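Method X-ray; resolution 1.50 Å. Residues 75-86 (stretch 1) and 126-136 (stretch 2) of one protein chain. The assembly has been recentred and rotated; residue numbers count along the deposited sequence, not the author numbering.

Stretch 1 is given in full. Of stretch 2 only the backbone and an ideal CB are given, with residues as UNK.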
# COMPACT_ATOMS: atom_id res chain seq x y z
N GLU A 75 14.33 1.58 -26.86
CA GLU A 75 15.32 2.52 -26.36
C GLU A 75 15.17 2.64 -24.85
O GLU A 75 14.08 2.95 -24.36
CB GLU A 75 15.13 3.89 -27.00
CG GLU A 75 14.89 3.83 -28.50
CD GLU A 75 16.16 3.60 -29.30
OE1 GLU A 75 17.26 3.74 -28.73
OE2 GLU A 75 16.05 3.26 -30.49
N TRP A 76 16.27 2.44 -24.13
CA TRP A 76 16.22 2.41 -22.66
C TRP A 76 15.53 3.63 -22.08
O TRP A 76 14.67 3.51 -21.20
CB TRP A 76 17.64 2.25 -22.09
CG TRP A 76 17.71 2.28 -20.59
CD1 TRP A 76 17.98 3.37 -19.81
CD2 TRP A 76 17.52 1.19 -19.68
NE1 TRP A 76 17.98 3.02 -18.48
CE2 TRP A 76 17.70 1.69 -18.38
CE3 TRP A 76 17.23 -0.17 -19.85
CZ2 TRP A 76 17.58 0.88 -17.25
CZ3 TRP A 76 17.11 -0.97 -18.72
CH2 TRP A 76 17.29 -0.44 -17.44
N ALA A 77 15.91 4.83 -22.53
CA ALA A 77 15.45 6.04 -21.85
C ALA A 77 13.93 6.10 -21.78
O ALA A 77 13.36 6.57 -20.78
CB ALA A 77 16.03 7.29 -22.53
N ASP A 78 13.25 5.62 -22.82
CA ASP A 78 11.79 5.66 -22.92
C ASP A 78 11.11 4.39 -22.43
O ASP A 78 9.88 4.36 -22.32
CB ASP A 78 11.39 5.86 -24.39
CG ASP A 78 11.82 7.21 -24.92
OD1 ASP A 78 11.84 8.17 -24.13
OD2 ASP A 78 12.15 7.29 -26.12
N ALA A 79 11.87 3.34 -22.15
CA ALA A 79 11.29 2.02 -21.95
C ALA A 79 10.60 1.90 -20.59
O ALA A 79 11.15 2.30 -19.55
CB ALA A 79 12.37 0.94 -22.05
N GLU A 80 9.41 1.31 -20.62
CA GLU A 80 8.72 0.90 -19.42
C GLU A 80 8.40 -0.58 -19.55
O GLU A 80 8.14 -1.08 -20.66
CB GLU A 80 7.41 1.63 -19.28
CG GLU A 80 7.53 3.12 -19.09
CD GLU A 80 6.18 3.74 -18.86
OE1 GLU A 80 5.62 3.51 -17.77
OE2 GLU A 80 5.65 4.38 -19.79
N VAL A 81 8.42 -1.29 -18.43
CA VAL A 81 8.09 -2.71 -18.37
C VAL A 81 7.12 -2.91 -17.22
O VAL A 81 7.36 -2.43 -16.10
CB VAL A 81 9.35 -3.57 -18.18
CG1 VAL A 81 8.98 -5.03 -17.93
CG2 VAL A 81 10.26 -3.47 -19.41
N TYR A 82 6.03 -3.63 -17.49
CA TYR A 82 5.04 -4.01 -16.49
C TYR A 82 5.30 -5.45 -16.07
O TYR A 82 5.68 -6.28 -16.89
CB TYR A 82 3.64 -3.85 -17.07
CG TYR A 82 3.34 -2.38 -17.28
CD1 TYR A 82 2.82 -1.62 -16.26
CD2 TYR A 82 3.68 -1.75 -18.48
CE1 TYR A 82 2.58 -0.27 -16.42
CE2 TYR A 82 3.45 -0.40 -18.65
CZ TYR A 82 2.89 0.33 -17.62
OH TYR A 82 2.66 1.68 -17.78
N THR A 83 5.13 -5.73 -14.79
CA THR A 83 5.50 -7.02 -14.23
C THR A 83 4.34 -7.59 -13.44
O THR A 83 3.50 -6.86 -12.92
CB THR A 83 6.71 -6.87 -13.30
OG1 THR A 83 6.37 -5.99 -12.22
CG2 THR A 83 7.92 -6.31 -14.04
N ASN A 84 4.28 -8.92 -13.37
CA ASN A 84 3.45 -9.60 -12.39
C ASN A 84 4.34 -10.61 -11.67
O ASN A 84 5.11 -11.32 -12.31
CB ASN A 84 2.30 -10.42 -13.00
CG ASN A 84 1.15 -9.59 -13.58
OD1 ASN A 84 0.26 -10.16 -14.22
ND2 ASN A 84 1.15 -8.28 -13.36
N LEU A 85 4.18 -10.71 -10.36
CA LEU A 85 4.82 -11.76 -9.57
C LEU A 85 3.86 -12.95 -9.59
O LEU A 85 2.76 -12.87 -9.04
CB LEU A 85 5.07 -11.26 -8.15
CG LEU A 85 5.64 -12.23 -7.12
CD1 LEU A 85 6.95 -12.82 -7.60
CD2 LEU A 85 5.83 -11.51 -5.79
N ILE A 86 4.25 -14.03 -10.27
CA ILE A 86 3.33 -15.13 -10.53
C ILE A 86 3.54 -16.36 -9.65
O ILE A 86 2.64 -17.21 -9.56
CB ILE A 86 3.28 -15.55 -12.01
CG1 ILE A 86 4.62 -16.15 -12.47
CG2 ILE A 86 2.92 -14.37 -12.90
CD1 ILE A 86 4.58 -16.68 -13.91
N UNK A 126 22.91 7.72 -13.90
CA UNK A 126 22.10 8.54 -14.80
C UNK A 126 21.32 7.60 -15.69
O UNK A 126 21.86 6.60 -16.17
CB UNK A 126 22.96 9.50 -15.63
N UNK A 127 20.02 7.85 -15.84
CA UNK A 127 19.11 7.04 -16.64
C UNK A 127 18.54 5.86 -15.87
O UNK A 127 17.73 5.11 -16.44
CB UNK A 127 19.83 6.53 -17.89
N UNK A 128 18.99 5.59 -14.65
CA UNK A 128 18.50 4.41 -13.94
C UNK A 128 16.99 4.52 -13.71
O UNK A 128 16.43 5.61 -13.62
CB UNK A 128 19.23 4.24 -12.61
N UNK A 129 16.36 3.38 -13.58
CA UNK A 129 14.92 3.33 -13.41
C UNK A 129 14.55 2.91 -11.99
O UNK A 129 15.41 2.61 -11.15
CB UNK A 129 14.30 2.37 -14.43
N UNK A 130 13.25 2.97 -11.72
CA UNK A 130 12.70 2.60 -10.43
C UNK A 130 11.73 1.45 -10.65
O UNK A 130 10.90 1.49 -11.55
CB UNK A 130 12.01 3.79 -9.75
N UNK A 131 11.85 0.44 -9.80
CA UNK A 131 11.07 -0.78 -9.86
C UNK A 131 10.24 -0.89 -8.59
O UNK A 131 10.73 -0.65 -7.49
CB UNK A 131 11.97 -2.00 -10.04
N UNK A 132 8.98 -1.28 -8.76
CA UNK A 132 8.06 -1.47 -7.65
C UNK A 132 7.22 -2.71 -7.92
O UNK A 132 6.97 -3.08 -9.07
CB UNK A 132 7.17 -0.24 -7.45
N UNK A 133 6.78 -3.35 -6.83
CA UNK A 133 5.91 -4.52 -6.90
C UNK A 133 5.00 -4.47 -5.68
O UNK A 133 5.47 -4.24 -4.56
CB UNK A 133 6.71 -5.82 -6.95
N UNK A 134 3.71 -4.70 -5.89
CA UNK A 134 2.70 -4.69 -4.84
C UNK A 134 2.22 -6.13 -4.67
O UNK A 134 1.70 -6.72 -5.62
CB UNK A 134 1.54 -3.75 -5.17
N UNK A 135 2.41 -6.69 -3.47
CA UNK A 135 2.34 -8.14 -3.28
C UNK A 135 1.27 -8.52 -2.26
O UNK A 135 1.22 -7.97 -1.16
CB UNK A 135 3.70 -8.68 -2.83
N UNK A 136 0.47 -9.52 -2.63
CA UNK A 136 -0.40 -10.22 -1.69
C UNK A 136 0.19 -11.57 -1.34
O UNK A 136 0.31 -12.44 -2.21
CB UNK A 136 -1.81 -10.39 -2.27

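Position 126 has no atom of stretch 1 within reach of its CB, so stretch 1 sets no preference; its phi of -67° is compatible with a proline ring, and the residue is Pro-126.

At position 127 the backbone is more telling. Its phi/psi of 86/-7° is a left-handed conformation that favors glycine, asparagine or aspartate, although other residues can adopt it at some cost. The CB points toward stretch 1, 4.0 Å from Trp-76 NE1, but the indole N-H is directed at the backbone carbonyl, a contact that does not depend on the side chain. The residue is Ser-127, and its O accepts a hydrogen bond from Trp-76 NE1 (2.9 Å, N-H...O angle 156°), near the plane of the ring and at its edge. At 128 the CB points away from stretch 1, leaving the choice open; it is Ala-128.

Position 129, where the strand begins, has its CB pointing toward stretch 1, 4.6 Å from Trp-76 CZ2. Beyond it lie the indole face and, farther on, the carbonyls of Trp-76, Ala-77 and Ala-79, converging where the chain turns. A short apolar residue could cover part of the ring, but a long side chain ending in a donor, lysine or perhaps arginine, would also answer the carbonyls. Lys-129 does both. Its CE lies 3.8 Å from the centroid of the Trp-76 five-membered ring in a CH-pi contact, and NZ, 4.6 Å from the same centroid, adds a cation-pi interaction. NZ also makes weak hydrogen bonds to Trp-76 O (2.8 Å), Ala-77 O (3.3 Å) and Ala-79 O (3.2 Å), while a water accepts from NZ and donates to Ala-79 O.

Positions 130, 131 and 132 have extended backbones and no stretch 1 atom near their CBs, so many residues would suit; they are Ala-130, Cys-131 and Arg-132. The Arg-132 contribution comes from its backbone: a water donates to Arg-132 O (2.8 Å) and hydrogen-bonds Thr-83 OG1 (2.7 Å), bridging the strands.

At 133 the CB again points toward stretch 1, but Thr-83 OG1 is 5.3 Å from it. This gap suits a long, flexible apolar chain, methionine above all; a shorter apolar residue such as leucine could fill only part of it. Met-133 curls through chi2 and chi3 of 72° and 80° (both p), bringing CE to 3.3 Å from Thr-83 OG1 and SD to 3.9 Å from Leu-85 CB.

Position 134 is extended and out of reach, so stretch 1 sets no preference; it is Ala-134. At 135 the CB points sideways, 4.6 Å from Leu-85 CD2, so valine, isoleucine or leucine would fit; Val-135 places CG2 3.7 Å from Leu-85 CD2. At 136, beyond the strand and also out of reach, phi/psi of -104/114° is open to most residues and does not call for glycine; it is Gly-136.

Stretch 2 (126-136) PSAKACRMAVG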
# COMPACT_ATOMS: atom_id res chain seq x y z
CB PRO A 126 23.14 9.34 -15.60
CG PRO A 126 24.35 9.39 -14.69
CD PRO A 126 24.34 8.07 -13.96
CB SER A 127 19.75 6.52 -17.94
OG SER A 127 20.21 7.59 -18.74
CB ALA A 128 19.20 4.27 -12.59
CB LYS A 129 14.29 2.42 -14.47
CG LYS A 129 14.51 3.01 -15.86
CD LYS A 129 13.76 2.25 -16.94
CE LYS A 129 14.12 2.75 -18.34
NZ LYS A 129 13.64 4.14 -18.64
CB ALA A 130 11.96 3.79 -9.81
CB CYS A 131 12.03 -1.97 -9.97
SG CYS A 131 11.31 -3.60 -9.90
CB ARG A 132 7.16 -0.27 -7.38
CG ARG A 132 6.19 0.04 -8.50
CD ARG A 132 5.55 1.41 -8.31
NE ARG A 132 4.73 1.55 -7.09
CZ ARG A 132 5.08 2.21 -5.99
NH1 ARG A 132 6.27 2.78 -5.88
NH2 ARG A 132 4.24 2.29 -4.97
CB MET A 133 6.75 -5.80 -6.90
CG MET A 133 5.97 -7.10 -7.04
SD MET A 133 5.29 -7.36 -8.70
CE MET A 133 6.76 -7.97 -9.57
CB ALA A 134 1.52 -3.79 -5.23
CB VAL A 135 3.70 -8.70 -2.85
CG1 VAL A 135 3.62 -10.19 -2.54
CG2 VAL A 135 4.74 -8.45 -3.93
O HOH W 1 10.77 4.69 -18.21
O HOH W 2 8.35 -4.92 -10.65
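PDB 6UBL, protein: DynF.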